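Local coordinates for galactan 1,3-beta-galactosidase (Phanerochaete chrysosporium, PDB 7BYS), which probably hydrolyses beta-1,3-galactan from its chain end as a family 43 exo-glycosidase, and carries a calcium-binding carbohydrate-binding module, at residues Leu249-Arg261 and Tyr270-Ile284. Residues are numbered along the deposited sequence; the frame is centred on the assembly and turned at random.
Sequences LGSNAIYMGDRWR and YIWYPLDFSSGAPQI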
loop_
_atom_site.group_PDB
_atom_site.type_symbol
_atom_site.label_atom_id
_atom_site.label_comp_id
_atom_site.label_asym_id
_atom_site.label_seq_id
_atom_site.Cartn_x
_atom_site.Cartn_y
_atom_site.Cartn_z
ATOM N N LEU A 249 -7.587 10.766 -9.390
ATOM C CA LEU A 249 -8.346 11.555 -8.411
ATOM C C LEU A 249 -8.255 13.017 -8.857
ATOM O O LEU A 249 -7.311 13.720 -8.501
ATOM C CB LEU A 249 -7.803 11.379 -6.996
ATOM C CG LEU A 249 -8.525 12.193 -5.912
ATOM C CD1 LEU A 249 -9.853 11.566 -5.580
ATOM C CD2 LEU A 249 -7.675 12.336 -4.659
ATOM N N GLY A 250 -9.228 13.451 -9.667
ATOM C CA GLY A 250 -9.195 14.822 -10.158
ATOM C C GLY A 250 -7.945 15.053 -10.977
ATOM O O GLY A 250 -7.578 14.238 -11.830
ATOM N N SER A 251 -7.258 16.160 -10.714
ATOM C CA SER A 251 -6.005 16.431 -11.402
ATOM C C SER A 251 -4.821 15.724 -10.762
ATOM O O SER A 251 -3.681 15.946 -11.180
ATOM C CB SER A 251 -5.741 17.934 -11.484
ATOM O OG SER A 251 -5.786 18.521 -10.204
ATOM N N ASN A 252 -5.068 14.872 -9.770
ATOM C CA ASN A 252 -4.013 14.104 -9.124
ATOM C C ASN A 252 -4.356 12.616 -9.147
ATOM O O ASN A 252 -5.013 12.136 -10.073
ATOM C CB ASN A 252 -3.765 14.644 -7.712
ATOM C CG ASN A 252 -3.414 16.132 -7.712
ATOM O OD1 ASN A 252 -2.341 16.528 -8.162
ATOM N ND2 ASN A 252 -4.335 16.959 -7.222
ATOM N N ALA A 253 -3.901 11.877 -8.143
ATOM C CA ALA A 253 -4.149 10.448 -8.070
ATOM C C ALA A 253 -3.962 10.025 -6.621
ATOM O O ALA A 253 -3.545 10.816 -5.770
ATOM C CB ALA A 253 -3.188 9.684 -8.990
ATOM N N ILE A 254 -4.279 8.761 -6.348
ATOM C CA ILE A 254 -4.002 8.148 -5.056
ATOM C C ILE A 254 -3.009 7.021 -5.282
ATOM O O ILE A 254 -3.258 6.113 -6.090
ATOM C CB ILE A 254 -5.270 7.598 -4.401
ATOM C CG1 ILE A 254 -6.292 8.718 -4.220
ATOM C CG2 ILE A 254 -4.912 6.937 -3.066
ATOM C CD1 ILE A 254 -7.618 8.237 -3.723
ATOM N N TYR A 255 -1.889 7.078 -4.566
ATOM C CA TYR A 255 -0.970 5.959 -4.482
ATOM C C TYR A 255 -1.529 4.954 -3.484
ATOM O O TYR A 255 -1.733 5.289 -2.308
ATOM C CB TYR A 255 0.388 6.460 -3.997
ATOM C CG TYR A 255 1.317 5.342 -3.610
ATOM C CD1 TYR A 255 2.057 4.682 -4.576
ATOM C CD2 TYR A 255 1.453 4.936 -2.280
ATOM C CE1 TYR A 255 2.914 3.647 -4.253
ATOM C CE2 TYR A 255 2.298 3.885 -1.937
ATOM C CZ TYR A 255 3.028 3.248 -2.928
ATOM O OH TYR A 255 3.875 2.210 -2.608
ATOM N N MET A 256 -1.808 3.735 -3.937
ATOM C CA MET A 256 -2.252 2.659 -3.053
ATOM C C MET A 256 -1.163 1.609 -3.048
ATOM O O MET A 256 -0.890 0.991 -4.078
ATOM C CB MET A 256 -3.573 2.043 -3.502
ATOM C CG MET A 256 -4.693 3.043 -3.561
ATOM S SD MET A 256 -6.145 2.289 -4.326
ATOM C CE MET A 256 -7.395 3.526 -3.957
ATOM N N GLY A 257 -0.518 1.440 -1.894
ATOM C CA GLY A 257 0.545 0.474 -1.737
ATOM C C GLY A 257 0.256 -0.512 -0.617
ATOM O O GLY A 257 -0.676 -0.341 0.185
ATOM N N ASP A 258 1.082 -1.551 -0.568
ATOM C CA ASP A 258 1.057 -2.559 0.491
ATOM C C ASP A 258 2.314 -2.424 1.335
ATOM O O ASP A 258 3.405 -2.207 0.801
ATOM C CB ASP A 258 1.082 -3.974 -0.108
ATOM C CG ASP A 258 -0.178 -4.315 -0.877
ATOM O OD1 ASP A 258 -1.238 -4.453 -0.238
ATOM O OD2 ASP A 258 -0.097 -4.443 -2.113
ATOM N N ARG A 259 2.171 -2.578 2.654
ATOM C CA ARG A 259 3.322 -2.771 3.539
ATOM C C ARG A 259 3.327 -4.256 3.877
ATOM O O ARG A 259 2.574 -4.707 4.744
ATOM C CB ARG A 259 3.238 -1.910 4.797
ATOM C CG ARG A 259 4.382 -2.201 5.781
ATOM C CD ARG A 259 4.412 -1.190 6.918
ATOM N NE ARG A 259 4.661 0.141 6.383
ATOM C CZ ARG A 259 4.251 1.280 6.927
ATOM N NH1 ARG A 259 3.544 1.287 8.063
ATOM N NH2 ARG A 259 4.527 2.421 6.316
ATOM N N TRP A 260 4.148 -5.019 3.160
ATOM C CA TRP A 260 4.163 -6.465 3.325
ATOM C C TRP A 260 4.859 -6.827 4.624
ATOM O O TRP A 260 5.950 -6.325 4.923
ATOM C CB TRP A 260 4.913 -7.106 2.162
ATOM C CG TRP A 260 4.256 -6.896 0.838
ATOM C CD1 TRP A 260 4.763 -6.205 -0.217
ATOM C CD2 TRP A 260 2.979 -7.399 0.422
ATOM N NE1 TRP A 260 3.876 -6.225 -1.263
ATOM C CE2 TRP A 260 2.777 -6.962 -0.904
ATOM C CE3 TRP A 260 1.991 -8.181 1.034
ATOM C CZ2 TRP A 260 1.627 -7.270 -1.628
ATOM C CZ3 TRP A 260 0.849 -8.494 0.310
ATOM C CH2 TRP A 260 0.679 -8.039 -1.009
ATOM N N ARG A 261 4.240 -7.717 5.390
ATOM C CA ARG A 261 4.817 -8.196 6.643
ATOM C C ARG A 261 4.970 -9.706 6.516
ATOM O O ARG A 261 4.044 -10.458 6.848
ATOM C CB ARG A 261 3.907 -7.822 7.803
ATOM C CG ARG A 261 4.576 -8.042 9.122
ATOM C CD ARG A 261 3.742 -7.514 10.224
ATOM N NE ARG A 261 4.398 -7.771 11.495
ATOM C CZ ARG A 261 3.933 -7.325 12.648
ATOM N NH1 ARG A 261 2.820 -6.608 12.659
ATOM N NH2 ARG A 261 4.579 -7.595 13.776
ATOM N N TYR A 270 -2.084 -1.211 4.551
ATOM C CA TYR A 270 -2.425 -0.488 3.339
ATOM C C TYR A 270 -1.886 0.924 3.488
ATOM O O TYR A 270 -2.257 1.642 4.428
ATOM C CB TYR A 270 -3.945 -0.501 3.146
ATOM C CG TYR A 270 -4.477 -1.917 3.166
ATOM C CD1 TYR A 270 -4.192 -2.803 2.131
ATOM C CD2 TYR A 270 -5.233 -2.382 4.242
ATOM C CE1 TYR A 270 -4.646 -4.104 2.157
ATOM C CE2 TYR A 270 -5.688 -3.697 4.283
ATOM C CZ TYR A 270 -5.398 -4.549 3.237
ATOM O OH TYR A 270 -5.844 -5.862 3.274
ATOM N N ILE A 271 -0.983 1.294 2.590
ATOM C CA ILE A 271 -0.306 2.576 2.614
ATOM C C ILE A 271 -0.878 3.356 1.438
ATOM O O ILE A 271 -0.499 3.129 0.282
ATOM C CB ILE A 271 1.215 2.399 2.512
ATOM C CG1 ILE A 271 1.753 1.392 3.562
ATOM C CG2 ILE A 271 1.915 3.742 2.646
ATOM C CD1 ILE A 271 1.331 1.654 4.999
ATOM N N TRP A 272 -1.827 4.241 1.725
ATOM C CA TRP A 272 -2.473 5.068 0.709
ATOM C C TRP A 272 -2.148 6.527 0.984
ATOM O O TRP A 272 -2.375 7.013 2.100
ATOM C CB TRP A 272 -3.989 4.928 0.744
ATOM C CG TRP A 272 -4.568 3.621 0.304
ATOM C CD1 TRP A 272 -3.928 2.429 0.122
ATOM C CD2 TRP A 272 -5.944 3.386 0.038
ATOM N NE1 TRP A 272 -4.836 1.459 -0.252
ATOM C CE2 TRP A 272 -6.081 2.032 -0.318
ATOM C CE3 TRP A 272 -7.080 4.201 0.050
ATOM C CZ2 TRP A 272 -7.313 1.477 -0.659
ATOM C CZ3 TRP A 272 -8.295 3.650 -0.293
ATOM C CH2 TRP A 272 -8.406 2.303 -0.629
ATOM N N TYR A 273 -1.634 7.220 -0.028
ATOM C CA TYR A 273 -1.296 8.630 0.081
ATOM C C TYR A 273 -1.734 9.357 -1.181
ATOM O O TYR A 273 -1.783 8.759 -2.264
ATOM C CB TYR A 273 0.218 8.818 0.211
ATOM C CG TYR A 273 0.821 8.365 1.513
ATOM C CD1 TYR A 273 0.363 8.856 2.727
ATOM C CD2 TYR A 273 1.872 7.445 1.530
ATOM C CE1 TYR A 273 0.943 8.451 3.933
ATOM C CE2 TYR A 273 2.457 7.041 2.719
ATOM C CZ TYR A 273 1.982 7.529 3.918
ATOM O OH TYR A 273 2.576 7.100 5.093
ATOM N N PRO A 274 -2.021 10.651 -1.082
ATOM C CA PRO A 274 -2.205 11.443 -2.301
ATOM C C PRO A 274 -0.942 11.394 -3.150
ATOM O O PRO A 274 0.177 11.409 -2.639
ATOM C CB PRO A 274 -2.469 12.864 -1.775
ATOM C CG PRO A 274 -2.884 12.678 -0.318
ATOM C CD PRO A 274 -2.090 11.476 0.135
ATOM N N LEU A 275 -1.133 11.320 -4.451
ATOM C CA LEU A 275 -0.045 11.411 -5.414
ATOM C C LEU A 275 -0.280 12.737 -6.117
ATOM O O LEU A 275 -1.191 12.858 -6.944
ATOM C CB LEU A 275 -0.097 10.238 -6.385
ATOM C CG LEU A 275 1.150 9.874 -7.187
ATOM C CD1 LEU A 275 2.357 9.606 -6.283
ATOM C CD2 LEU A 275 0.858 8.641 -8.048
ATOM N N ASP A 276 0.505 13.741 -5.752
ATOM C CA ASP A 276 0.273 15.100 -6.205
ATOM C C ASP A 276 1.082 15.390 -7.461
ATOM O O ASP A 276 2.295 15.158 -7.496
ATOM C CB ASP A 276 0.620 16.094 -5.098
ATOM C CG ASP A 276 0.030 17.457 -5.350
ATOM O OD1 ASP A 276 0.479 18.107 -6.311
ATOM O OD2 ASP A 276 -0.895 17.868 -4.615
ATOM N N PHE A 277 0.398 15.889 -8.488
ATOM C CA PHE A 277 0.995 16.184 -9.784
ATOM C C PHE A 277 1.239 17.671 -10.005
ATOM O O PHE A 277 1.650 18.055 -11.106
ATOM C CB PHE A 277 0.073 15.699 -10.910
ATOM C CG PHE A 277 0.135 14.216 -11.171
ATOM C CD1 PHE A 277 -0.473 13.318 -10.308
ATOM C CD2 PHE A 277 0.779 13.725 -12.303
ATOM C CE1 PHE A 277 -0.433 11.955 -10.555
ATOM C CE2 PHE A 277 0.824 12.362 -12.554
ATOM C CZ PHE A 277 0.212 11.479 -11.682
ATOM N N SER A 278 0.989 18.510 -8.997
ATOM C CA SER A 278 1.031 19.957 -9.191
ATOM C C SER A 278 2.368 20.461 -9.722
ATOM O O SER A 278 2.413 21.549 -10.306
ATOM C CB SER A 278 0.696 20.673 -7.886
ATOM O OG SER A 278 1.645 20.339 -6.887
ATOM N N SER A 279 3.455 19.720 -9.533
ATOM C CA SER A 279 4.749 20.130 -10.063
ATOM C C SER A 279 5.023 19.562 -11.451
ATOM O O SER A 279 6.122 19.755 -11.981
ATOM C CB SER A 279 5.872 19.739 -9.101
ATOM O OG SER A 279 6.246 18.381 -9.278
ATOM N N GLY A 280 4.049 18.883 -12.056
ATOM C CA GLY A 280 4.267 18.136 -13.278
ATOM C C GLY A 280 4.862 16.758 -13.079
ATOM O O GLY A 280 4.702 15.894 -13.953
ATOM N N ALA A 281 5.544 16.529 -11.966
ATOM C CA ALA A 281 6.059 15.230 -11.583
ATOM C C ALA A 281 5.225 14.720 -10.424
ATOM O O ALA A 281 4.953 15.489 -9.492
ATOM C CB ALA A 281 7.512 15.383 -11.133
ATOM N N PRO A 282 4.777 13.466 -10.441
ATOM C CA PRO A 282 3.997 12.962 -9.304
ATOM C C PRO A 282 4.890 12.720 -8.096
ATOM O O PRO A 282 6.029 12.273 -8.222
ATOM C CB PRO A 282 3.397 11.653 -9.831
ATOM C CG PRO A 282 4.312 11.233 -10.945
ATOM C CD PRO A 282 4.824 12.510 -11.561
ATOM N N GLN A 283 4.369 13.052 -6.919
ATOM C CA GLN A 283 5.089 12.867 -5.664
ATOM C C GLN A 283 4.094 12.460 -4.595
ATOM O O GLN A 283 3.016 13.047 -4.496
ATOM C CB GLN A 283 5.784 14.159 -5.211
ATOM C CG GLN A 283 7.061 14.512 -5.965
ATOM C CD GLN A 283 8.123 13.434 -5.872
ATOM O OE1 GLN A 283 8.774 13.259 -4.838
ATOM N NE2 GLN A 283 8.298 12.697 -6.958
ATOM N N ILE A 284 4.446 11.438 -3.811
ATOM C CA ILE A 284 3.627 11.078 -2.663
ATOM C C ILE A 284 3.598 12.252 -1.696
ATOM O O ILE A 284 4.637 12.851 -1.391
ATOM C CB ILE A 284 4.191 9.813 -1.994
ATOM C CG1 ILE A 284 3.807 8.564 -2.789
ATOM C CG2 ILE A 284 3.729 9.728 -0.535
ATOM C CD1 ILE A 284 4.416 7.276 -2.246
HETATM O O HOH W 1 -3.314 -0.809 -0.965
HETATM O O HOH W 2 4.193 5.026 5.825
#
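Phe277 N donates to Asn252 OD1 at 2.8 Å, and the bond is almost straight (176° at the hydrogen). Asn252 CG lies beside its own backbone N (chi1 -57°), which turns the amide toward the start of the Phe277-Gly280 turn. From here, strands 252-259 and 270-276 run as an antiparallel beta hairpin. They are the middle strands of a four-stranded sheet, one blade of the five-bladed beta-propeller of family 43. Paired backbone hydrogen bonds join Ala253 with Leu275, Tyr255 with Tyr273, and Gly257 with Ile271; Gly257 N to Ile271 O is 2.8 Å. One water bridges Gly257 O and Trp272 NE1, lying in the indole plane.

On the face of the sheet that carries Met256 and Trp272, Met256 runs extended over one face of the indole. Its CG is 3.6 Å from the centroid of the five-membered ring, and its SD makes a Met-aromatic contact with the six-membered ring. On the face that carries Tyr255, Ile284 CD1 sits over the tyrosine ring, whose hydroxyl is hydrogen-bonded to Ser241 OG, next in sequence to galactose-binding Gln242. Arg259 is held by the carbonyls of Trp239 and Tyr240. Ile271 CD1 lies over the centre of the Arg259 guanidinium, 3.5 Å from Arg259 CZ.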